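Local coordinates for protein carboxylesterase (Ferroplasma acidiphilum, PDB 3WJ2) that probably hydrolyses carboxylic esters, as a carboxylesterase of the alpha/beta-hydrolase fold from an acid-loving archaeon, at residues Tyr56-Asp61 with His135-Lys140; Arg63-Arg68 with Phe127-Asp132. All coordinates share one frame; numbering follows the deposited sequence.

In the fold
Both interactions dock helix 125-139 onto the edge of the central sheet of this alpha/beta hydrolase, and their centres lie only 8 Å apart. The strands involved, 52-60 and 63-71, follow each other in the chain and run antiparallel as neighbours, with 52-60 outermost. The helix comes later, after strand 109-113, which pairs with the far side of 63-71. Interaction 2 is nested within the loop closed by interaction 1, because two consecutive strands meet one later helix: the outer strand meets its last turn, the inner strand an earlier turn. Apolar packing and a weak bond from the K59 amide to Y136 serve the first contact, a salt-bridge network the second.

Interaction 1. Residues Tyr56-Asp61 with His135-Lys140; sequences YKIKLD and HYIAKK
I58 is the first residue of strand 52-60 to pack closely on the helix, laying its branch methyl over the ring of Y136. I58 CG2 stands anti to the backbone N and lies over the face of the Y136 ring in a CH-pi contact, displaced toward the rim and nearest Y136 CD2 at 3.6 Å. The other branch of I58 turns to the neighbouring helix residue, and its CD1 meets I137 CD1 at 4.3 Å. F144, in a loop, also touches I58 and adds to this apolar cover.

K59 offers its backbone to the same tyrosine. Its amide N-H points at Y136 OH in a weak but fairly straight hydrogen bond, 3.2 Å from K59 N to Y136 OH at 164°, while the carbonyl O of K59 lies 3.1 Å from Y136 CE1, approaching the ring obliquely. K59 is the centre of an inverse gamma turn, closed by a weak bond from L60 N to I58 O, and Y136 reaches this bend with CG anti to its own backbone N (chi1 -179°). Such packing of a helix across a sheet is the basic layer contact of the alpha/beta hydrolase fold; here the axes of the two segments come within 9.6 Å, with 107° between their N-to-C directions, at the edge strand and the last turn of helix 125-139.

L60 closes the contact from the ring's CB end: its CD2 is 3.8 Å from Y136 CD1 and equally near Y136 CB, coming in obliquely. Across the ring from I58, K140 CE lies over the opposite face, toward its rim, a methylene of a lysine just past the helix end.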
ATOM      1  N   TYR B  56      14.562  42.677   2.880  1.00 18.59           N
ATOM      2  CA  TYR B  56      13.422  43.617   2.915  1.00 19.47           C
ATOM      3  C   TYR B  56      12.663  43.520   4.207  1.00 19.79           C
ATOM      4  O   TYR B  56      12.723  42.502   4.904  1.00 19.13           O
ATOM      5  CB  TYR B  56      12.413  43.364   1.795  1.00 20.69           C
ATOM      6  CG  TYR B  56      12.865  43.659   0.451  1.00 19.45           C
ATOM      7  CD1 TYR B  56      12.656  44.931  -0.107  1.00 22.83           C
ATOM      8  CD2 TYR B  56      13.480  42.673  -0.322  1.00 19.76           C
ATOM      9  CE1 TYR B  56      13.067  45.217  -1.383  1.00 24.49           C
ATOM     10  CE2 TYR B  56      13.869  42.944  -1.627  1.00 25.29           C
ATOM     11  CZ  TYR B  56      13.673  44.222  -2.140  1.00 26.15           C
ATOM     12  OH  TYR B  56      14.067  44.516  -3.428  1.00 29.38           O
ATOM     13  N   LYS B  57      11.977  44.610   4.552  1.00 20.32           N
ATOM     14  CA  LYS B  57      10.957  44.572   5.640  1.00 19.53           C
ATOM     15  C   LYS B  57       9.613  44.614   4.958  1.00 22.04           C
ATOM     16  O   LYS B  57       9.344  45.491   4.151  1.00 24.31           O
ATOM     17  CB  LYS B  57      11.209  45.703   6.620  1.00 20.50           C
ATOM     18  CG  LYS B  57      12.476  45.578   7.471  1.00 20.67           C
ATOM     19  CD  LYS B  57      12.400  44.499   8.539  1.00 27.35           C
ATOM     20  CE  LYS B  57      13.556  44.700   9.533  1.00 24.73           C
ATOM     21  NZ  LYS B  57      13.694  43.586  10.571  1.00 27.71           N
ATOM     22  N   ILE B  58       8.742  43.658   5.236  1.00 16.74           N
ATOM     23  CA  ILE B  58       7.395  43.619   4.648  1.00 16.96           C
ATOM     24  C   ILE B  58       6.511  44.232   5.705  1.00 17.74           C
ATOM     25  O   ILE B  58       6.258  43.630   6.730  1.00 17.51           O
ATOM     26  CB  ILE B  58       6.935  42.087   4.391  1.00 18.68           C
ATOM     27  CG1 ILE B  58       7.949  41.342   3.505  1.00 18.57           C
ATOM     28  CG2 ILE B  58       5.578  41.997   3.680  1.00 16.84           C
ATOM     29  CD1 ILE B  58       8.338  42.064   2.276  1.00 20.42           C
ATOM     30  N   LYS B  59       6.060  45.438   5.438  1.00 18.30           N
ATOM     31  CA  LYS B  59       5.331  46.250   6.449  1.00 19.84           C
ATOM     32  C   LYS B  59       3.838  45.983   6.409  1.00 19.02           C
ATOM     33  O   LYS B  59       3.083  46.684   5.746  1.00 20.58           O
ATOM     34  CB  LYS B  59       5.648  47.751   6.213  1.00 20.45           C
ATOM     35  CG  LYS B  59       5.272  48.524   7.454  1.00 28.62           C
ATOM     36  CD  LYS B  59       5.171  50.035   7.173  1.00 36.07           C
ATOM     37  CE  LYS B  59       4.850  50.739   8.500  1.00 39.05           C
ATOM     38  NZ  LYS B  59       4.209  49.762   9.521  1.00 39.76           N
ATOM     39  N   LEU B  60       3.408  44.872   7.031  1.00 17.10           N
ATOM     40  CA  LEU B  60       2.003  44.502   6.989  1.00 14.84           C
ATOM     41  C   LEU B  60       1.250  45.293   8.117  1.00 17.38           C
ATOM     42  O   LEU B  60       1.885  46.013   8.909  1.00 18.77           O
ATOM     43  CB  LEU B  60       1.909  42.993   7.334  1.00 14.24           C
ATOM     44  CG  LEU B  60       2.657  42.123   6.291  1.00 13.18           C
ATOM     45  CD1 LEU B  60       2.459  40.688   6.642  1.00 12.94           C
ATOM     46  CD2 LEU B  60       2.009  42.364   4.896  1.00 15.36           C
ATOM     47  N   ASP B  61      -0.052  45.159   8.134  1.00 16.21           N
ATOM     48  CA  ASP B  61      -0.853  45.811   9.201  1.00 15.39           C
ATOM     49  C   ASP B  61      -0.583  45.209  10.561  1.00 17.37           C
ATOM     50  O   ASP B  61      -0.806  44.000  10.773  1.00 17.37           O
ATOM     51  CB  ASP B  61      -2.367  45.800   8.827  1.00 17.24           C
ATOM     52  CG  ASP B  61      -2.660  46.591   7.501  1.00 16.91           C
ATOM     53  OD1 ASP B  61      -1.691  47.349   7.028  1.00 24.81           O
ATOM     54  OD2 ASP B  61      -3.814  46.432   7.013  1.00 22.00           O
ATOM     55  N   HIS B 135      -0.319  39.282  -0.887  1.00 12.37           N
ATOM     56  CA  HIS B 135      -1.038  40.443  -1.459  1.00 15.04           C
ATOM     57  C   HIS B 135      -0.220  41.689  -1.378  1.00 14.65           C
ATOM     58  O   HIS B 135      -0.265  42.535  -2.326  1.00 16.77           O
ATOM     59  CB  HIS B 135      -2.430  40.564  -0.827  1.00 14.41           C
ATOM     60  CG  HIS B 135      -3.409  39.570  -1.368  1.00 14.03           C
ATOM     61  ND1 HIS B 135      -3.901  39.611  -2.663  1.00 17.94           N
ATOM     62  CD2 HIS B 135      -3.870  38.419  -0.825  1.00 16.68           C
ATOM     63  CE1 HIS B 135      -4.700  38.571  -2.848  1.00 18.76           C
ATOM     64  NE2 HIS B 135      -4.718  37.840  -1.739  1.00 17.09           N
ATOM     65  N   TYR B 136       0.571  41.858  -0.333  1.00 14.22           N
ATOM     66  CA  TYR B 136       1.458  43.051  -0.232  1.00 14.44           C
ATOM     67  C   TYR B 136       2.455  43.103  -1.377  1.00 17.88           C
ATOM     68  O   TYR B 136       2.598  44.173  -2.056  1.00 15.70           O
ATOM     69  CB  TYR B 136       2.136  43.021   1.118  1.00 15.96           C
ATOM     70  CG  TYR B 136       3.091  44.172   1.444  1.00 19.11           C
ATOM     71  CD1 TYR B 136       2.771  45.132   2.368  1.00 22.70           C
ATOM     72  CD2 TYR B 136       4.394  44.118   0.963  1.00 23.35           C
ATOM     73  CE1 TYR B 136       3.735  46.107   2.726  1.00 25.53           C
ATOM     74  CE2 TYR B 136       5.339  45.057   1.314  1.00 29.92           C
ATOM     75  CZ  TYR B 136       4.995  46.053   2.200  1.00 30.64           C
ATOM     76  OH  TYR B 136       6.012  46.988   2.590  1.00 32.34           O
ATOM     77  N   ILE B 137       3.167  41.994  -1.603  1.00 15.30           N
ATOM     78  CA  ILE B 137       4.132  41.973  -2.681  1.00 17.37           C
ATOM     79  C   ILE B 137       3.486  42.072  -4.039  1.00 17.15           C
ATOM     80  O   ILE B 137       4.026  42.757  -4.937  1.00 18.34           O
ATOM     81  CB  ILE B 137       5.088  40.760  -2.556  1.00 17.46           C
ATOM     82  CG1 ILE B 137       5.849  40.937  -1.244  1.00 18.23           C
ATOM     83  CG2 ILE B 137       6.105  40.760  -3.726  1.00 17.67           C
ATOM     84  CD1 ILE B 137       6.459  39.594  -0.666  1.00 18.71           C
ATOM     85  N   ALA B 138       2.343  41.469  -4.236  1.00 16.38           N
ATOM     86  CA  ALA B 138       1.643  41.567  -5.515  1.00 17.91           C
ATOM     87  C   ALA B 138       1.235  43.047  -5.791  1.00 21.76           C
ATOM     88  O   ALA B 138       1.381  43.533  -6.944  1.00 22.42           O
ATOM     89  CB  ALA B 138       0.466  40.700  -5.607  1.00 17.84           C
ATOM     90  N   LYS B 139       0.763  43.743  -4.764  1.00 21.93           N
ATOM     91  CA  LYS B 139       0.414  45.165  -4.998  1.00 23.87           C
ATOM     92  C   LYS B 139       1.614  45.977  -5.269  1.00 23.88           C
ATOM     93  O   LYS B 139       1.539  46.884  -6.104  1.00 25.94           O
ATOM     94  CB  LYS B 139      -0.293  45.760  -3.821  1.00 26.49           C
ATOM     95  CG  LYS B 139      -1.681  45.231  -3.666  1.00 32.09           C
ATOM     96  CD  LYS B 139      -2.330  45.717  -2.297  1.00 39.15           C
ATOM     97  CE  LYS B 139      -1.338  46.260  -1.210  1.00 42.39           C
ATOM     98  NZ  LYS B 139      -2.003  46.298   0.155  1.00 44.96           N
ATOM     99  N   LYS B 140       2.707  45.723  -4.569  1.00 20.96           N
ATOM    100  CA  LYS B 140       3.889  46.556  -4.648  1.00 22.75           C
ATOM    101  C   LYS B 140       4.958  45.940  -5.543  1.00 21.81           C
ATOM    102  O   LYS B 140       6.127  46.056  -5.258  1.00 22.21           O
ATOM    103  CB  LYS B 140       4.467  46.801  -3.238  1.00 23.78           C
ATOM    104  CG  LYS B 140       3.440  47.528  -2.352  1.00 30.99           C
ATOM    105  CD  LYS B 140       4.031  47.772  -1.016  1.00 32.12           C
ATOM    106  CE  LYS B 140       2.925  48.182  -0.019  1.00 39.09           C
ATOM    107  NZ  LYS B 140       2.155  49.413  -0.491  1.00 41.96           N
TER

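Interaction 2. Residues Arg63-Arg68 with Phe127-Asp132; sequences RTLNAR and FNDAYD
R63 reaches from its strand to the helix and sets its guanidinium edge against two carboxylates one helical turn apart, D129 and D132, forming a salt bridge with each. The chain bends at chi2 (-77°), which places CD. NE and NH1 together grip, side-on, the single oxygen OD1 of D129. R63 NE lies 2.8 Å from D129 OD1, nearly along its C-O axis, and R63 NH1 approaches the anti lone pair of D129 OD1 at 3.0 Å. Both bonds stay close to the guanidinium plane, although that plane is turned 36° from the carboxylate.

D132 is set differently. Its side chain crosses R63 at about a right angle, with the planes 67° apart, and D132 OD2 takes R63 NH1 at 2.8 Å from the anti side, somewhat out of its own carboxylate plane. R63 NH2 reaches the same OD2 weakly, bonds to the backbone O of D61, and donates to a water that in turn donates to D132 OD2.

The network bridges strand 63-71 to helix 125-139, joining the sheet of the alpha/beta hydrolase fold to one of the helices packed on it; the axes of the two segments come within 10.7 Å. D129 is buried, but its charge is met by two arginines: R63 at OD1 and R116 in a salt bridge to OD2, which together would be expected to favour the ionised form.

L65, two residues along the strand, packs its two methyls obliquely on D129: CD1 is 3.9 Å from D129 CB, and CD2 meets the carboxylate, nearest D129 OD2 at 3.8 Å. I113 of strand 109-113 also touches L65.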
ATOM      1  N   ARG B  63       2.292  44.375  12.027  1.00 16.64           N
ATOM      2  CA  ARG B  63       3.511  43.639  12.235  1.00 16.09           C
ATOM      3  C   ARG B  63       4.341  43.757  10.972  1.00 15.90           C
ATOM      4  O   ARG B  63       3.801  43.925   9.915  1.00 18.34           O
ATOM      5  CB  ARG B  63       3.231  42.118  12.568  1.00 16.27           C
ATOM      6  CG  ARG B  63       2.805  41.231  11.367  1.00 15.59           C
ATOM      7  CD  ARG B  63       1.310  41.479  11.008  1.00 14.12           C
ATOM      8  NE  ARG B  63       0.852  40.415  10.099  1.00 12.26           N
ATOM      9  CZ  ARG B  63      -0.238  40.456   9.333  1.00 13.39           C
ATOM     10  NH1 ARG B  63      -0.607  39.351   8.642  1.00 12.38           N
ATOM     11  NH2 ARG B  63      -1.010  41.583   9.237  1.00 13.30           N
ATOM     12  N   THR B  64       5.658  43.688  11.151  1.00 17.45           N
ATOM     13  CA  THR B  64       6.587  43.713  10.018  1.00 16.62           C
ATOM     14  C   THR B  64       7.324  42.351   9.981  1.00 16.96           C
ATOM     15  O   THR B  64       7.705  41.801  11.036  1.00 19.22           O
ATOM     16  CB  THR B  64       7.605  44.847  10.299  1.00 18.79           C
ATOM     17  OG1 THR B  64       6.859  46.083  10.291  1.00 19.93           O
ATOM     18  CG2 THR B  64       8.680  44.847   9.266  1.00 18.27           C
ATOM     19  N   LEU B  65       7.462  41.809   8.758  1.00 17.03           N
ATOM     20  CA  LEU B  65       8.150  40.532   8.603  1.00 16.26           C
ATOM     21  C   LEU B  65       9.484  40.799   7.898  1.00 15.48           C
ATOM     22  O   LEU B  65       9.539  41.623   6.941  1.00 17.77           O
ATOM     23  CB  LEU B  65       7.375  39.638   7.623  1.00 16.92           C
ATOM     24  CG  LEU B  65       5.901  39.483   8.070  1.00 15.17           C
ATOM     25  CD1 LEU B  65       5.217  38.480   7.076  1.00 17.85           C
ATOM     26  CD2 LEU B  65       5.648  38.963   9.494  1.00 17.24           C
ATOM     27  N   ASN B  66      10.461  39.996   8.253  1.00 16.52           N
ATOM     28  CA  ASN B  66      11.674  39.962   7.420  1.00 17.77           C
ATOM     29  C   ASN B  66      11.418  39.183   6.136  1.00 17.60           C
ATOM     30  O   ASN B  66      10.657  38.185   6.128  1.00 16.31           O
ATOM     31  CB  ASN B  66      12.860  39.309   8.118  1.00 16.44           C
ATOM     32  CG  ASN B  66      13.380  40.098   9.297  1.00 23.38           C
ATOM     33  OD1 ASN B  66      13.804  39.538  10.347  1.00 31.21           O
ATOM     34  ND2 ASN B  66      13.407  41.366   9.130  1.00 19.17           N
ATOM     35  N   ALA B  67      12.059  39.588   5.029  1.00 16.98           N
ATOM     36  CA  ALA B  67      12.062  38.815   3.745  1.00 15.74           C
ATOM     37  C   ALA B  67      13.406  38.916   3.088  1.00 16.82           C
ATOM     38  O   ALA B  67      14.054  39.988   3.190  1.00 18.01           O
ATOM     39  CB  ALA B  67      11.037  39.265   2.828  1.00 15.37           C
ATOM     40  N   ARG B  68      13.891  37.824   2.516  1.00 14.36           N
ATOM     41  CA  ARG B  68      15.145  37.880   1.743  1.00 15.23           C
ATOM     42  C   ARG B  68      14.872  37.488   0.324  1.00 16.17           C
ATOM     43  O   ARG B  68      14.348  36.365   0.069  1.00 15.73           O
ATOM     44  CB  ARG B  68      16.238  37.034   2.394  1.00 17.15           C
ATOM     45  CG  ARG B  68      17.530  37.024   1.619  1.00 13.44           C
ATOM     46  CD  ARG B  68      18.645  36.378   2.381  1.00 12.16           C
ATOM     47  NE  ARG B  68      19.010  37.153   3.601  1.00 18.71           N
ATOM     48  CZ  ARG B  68      19.691  36.716   4.670  1.00 21.77           C
ATOM     49  NH1 ARG B  68      20.144  35.431   4.789  1.00 18.62           N
ATOM     50  NH2 ARG B  68      19.903  37.584   5.685  1.00 24.59           N
ATOM     51  N   PHE B 127      -0.692  32.049   9.030  1.00 12.37           N
ATOM     52  CA  PHE B 127      -1.526  32.026   7.822  1.00 10.86           C
ATOM     53  C   PHE B 127      -1.792  33.454   7.296  1.00 11.04           C
ATOM     54  O   PHE B 127      -1.706  33.713   6.093  1.00 10.81           O
ATOM     55  CB  PHE B 127      -2.869  31.296   8.166  1.00 12.72           C
ATOM     56  CG  PHE B 127      -3.878  31.479   7.089  1.00 11.17           C
ATOM     57  CD1 PHE B 127      -3.781  30.840   5.854  1.00 13.04           C
ATOM     58  CD2 PHE B 127      -4.881  32.459   7.291  1.00 12.62           C
ATOM     59  CE1 PHE B 127      -4.724  31.113   4.828  1.00 14.47           C
ATOM     60  CE2 PHE B 127      -5.802  32.751   6.252  1.00 14.95           C
ATOM     61  CZ  PHE B 127      -5.723  32.085   5.013  1.00 14.00           C
ATOM     62  N   ASN B 128      -2.220  34.369   8.192  1.00 10.57           N
ATOM     63  CA  ASN B 128      -2.446  35.734   7.791  1.00 11.89           C
ATOM     64  C   ASN B 128      -1.149  36.387   7.280  1.00 12.05           C
ATOM     65  O   ASN B 128      -1.204  37.185   6.355  1.00 13.69           O
ATOM     66  CB  ASN B 128      -2.993  36.532   8.994  1.00 13.37           C
ATOM     67  CG  ASN B 128      -4.461  36.187   9.313  1.00 14.25           C
ATOM     68  OD1 ASN B 128      -5.223  35.632   8.454  1.00 19.04           O
ATOM     69  ND2 ASN B 128      -4.872  36.521  10.565  1.00 18.18           N
ATOM     70  N   ASP B 129      -0.000  36.012   7.868  1.00 11.28           N
ATOM     71  CA  ASP B 129       1.254  36.512   7.368  1.00  9.94           C
ATOM     72  C   ASP B 129       1.502  36.064   5.914  1.00  9.88           C
ATOM     73  O   ASP B 129       1.997  36.835   5.063  1.00 10.58           O
ATOM     74  CB  ASP B 129       2.392  36.071   8.266  1.00 11.37           C
ATOM     75  CG  ASP B 129       2.367  36.708   9.602  1.00 11.39           C
ATOM     76  OD1 ASP B 129       1.593  37.680   9.835  1.00 13.24           O
ATOM     77  OD2 ASP B 129       3.112  36.249  10.497  1.00 10.60           O
ATOM     78  N   ALA B 130       1.255  34.807   5.626  1.00 10.51           N
ATOM     79  CA  ALA B 130       1.415  34.248   4.274  1.00 11.53           C
ATOM     80  C   ALA B 130       0.456  34.927   3.271  1.00 10.30           C
ATOM     81  O   ALA B 130       0.884  35.450   2.233  1.00 10.96           O
ATOM     82  CB  ALA B 130       1.296  32.662   4.330  1.00 10.59           C
ATOM     83  N   TYR B 131      -0.849  34.992   3.621  1.00 11.50           N
ATOM     84  CA  TYR B 131      -1.807  35.608   2.726  1.00 11.94           C
ATOM     85  C   TYR B 131      -1.588  37.079   2.541  1.00 12.31           C
ATOM     86  O   TYR B 131      -1.549  37.573   1.376  1.00 12.54           O
ATOM     87  CB  TYR B 131      -3.168  35.396   3.332  1.00 11.29           C
ATOM     88  CG  TYR B 131      -4.316  36.050   2.535  1.00 14.26           C
ATOM     89  CD1 TYR B 131      -4.909  35.370   1.477  1.00 15.31           C
ATOM     90  CD2 TYR B 131      -4.817  37.329   2.903  1.00 18.17           C
ATOM     91  CE1 TYR B 131      -6.001  35.924   0.772  1.00 18.19           C
ATOM     92  CE2 TYR B 131      -5.944  37.893   2.201  1.00 19.48           C
ATOM     93  CZ  TYR B 131      -6.485  37.171   1.150  1.00 21.04           C
ATOM     94  OH  TYR B 131      -7.586  37.660   0.418  1.00 20.76           O
ATOM     95  N   ASP B 132      -1.344  37.761   3.659  1.00 11.27           N
ATOM     96  CA  ASP B 132      -1.095  39.213   3.580  1.00 12.57           C
ATOM     97  C   ASP B 132       0.213  39.521   2.868  1.00 12.76           C
ATOM     98  O   ASP B 132       0.242  40.513   2.085  1.00 13.59           O
ATOM     99  CB  ASP B 132      -1.126  39.846   4.970  1.00 11.62           C
ATOM    100  CG  ASP B 132      -2.524  39.865   5.568  1.00 17.50           C
ATOM    101  OD1 ASP B 132      -3.595  39.759   4.867  1.00 16.58           O
ATOM    102  OD2 ASP B 132      -2.585  40.049   6.798  1.00 17.96           O
TER
HETATM  103  O   HOH W   1      -3.726  42.208   8.032  1.00 22.05           O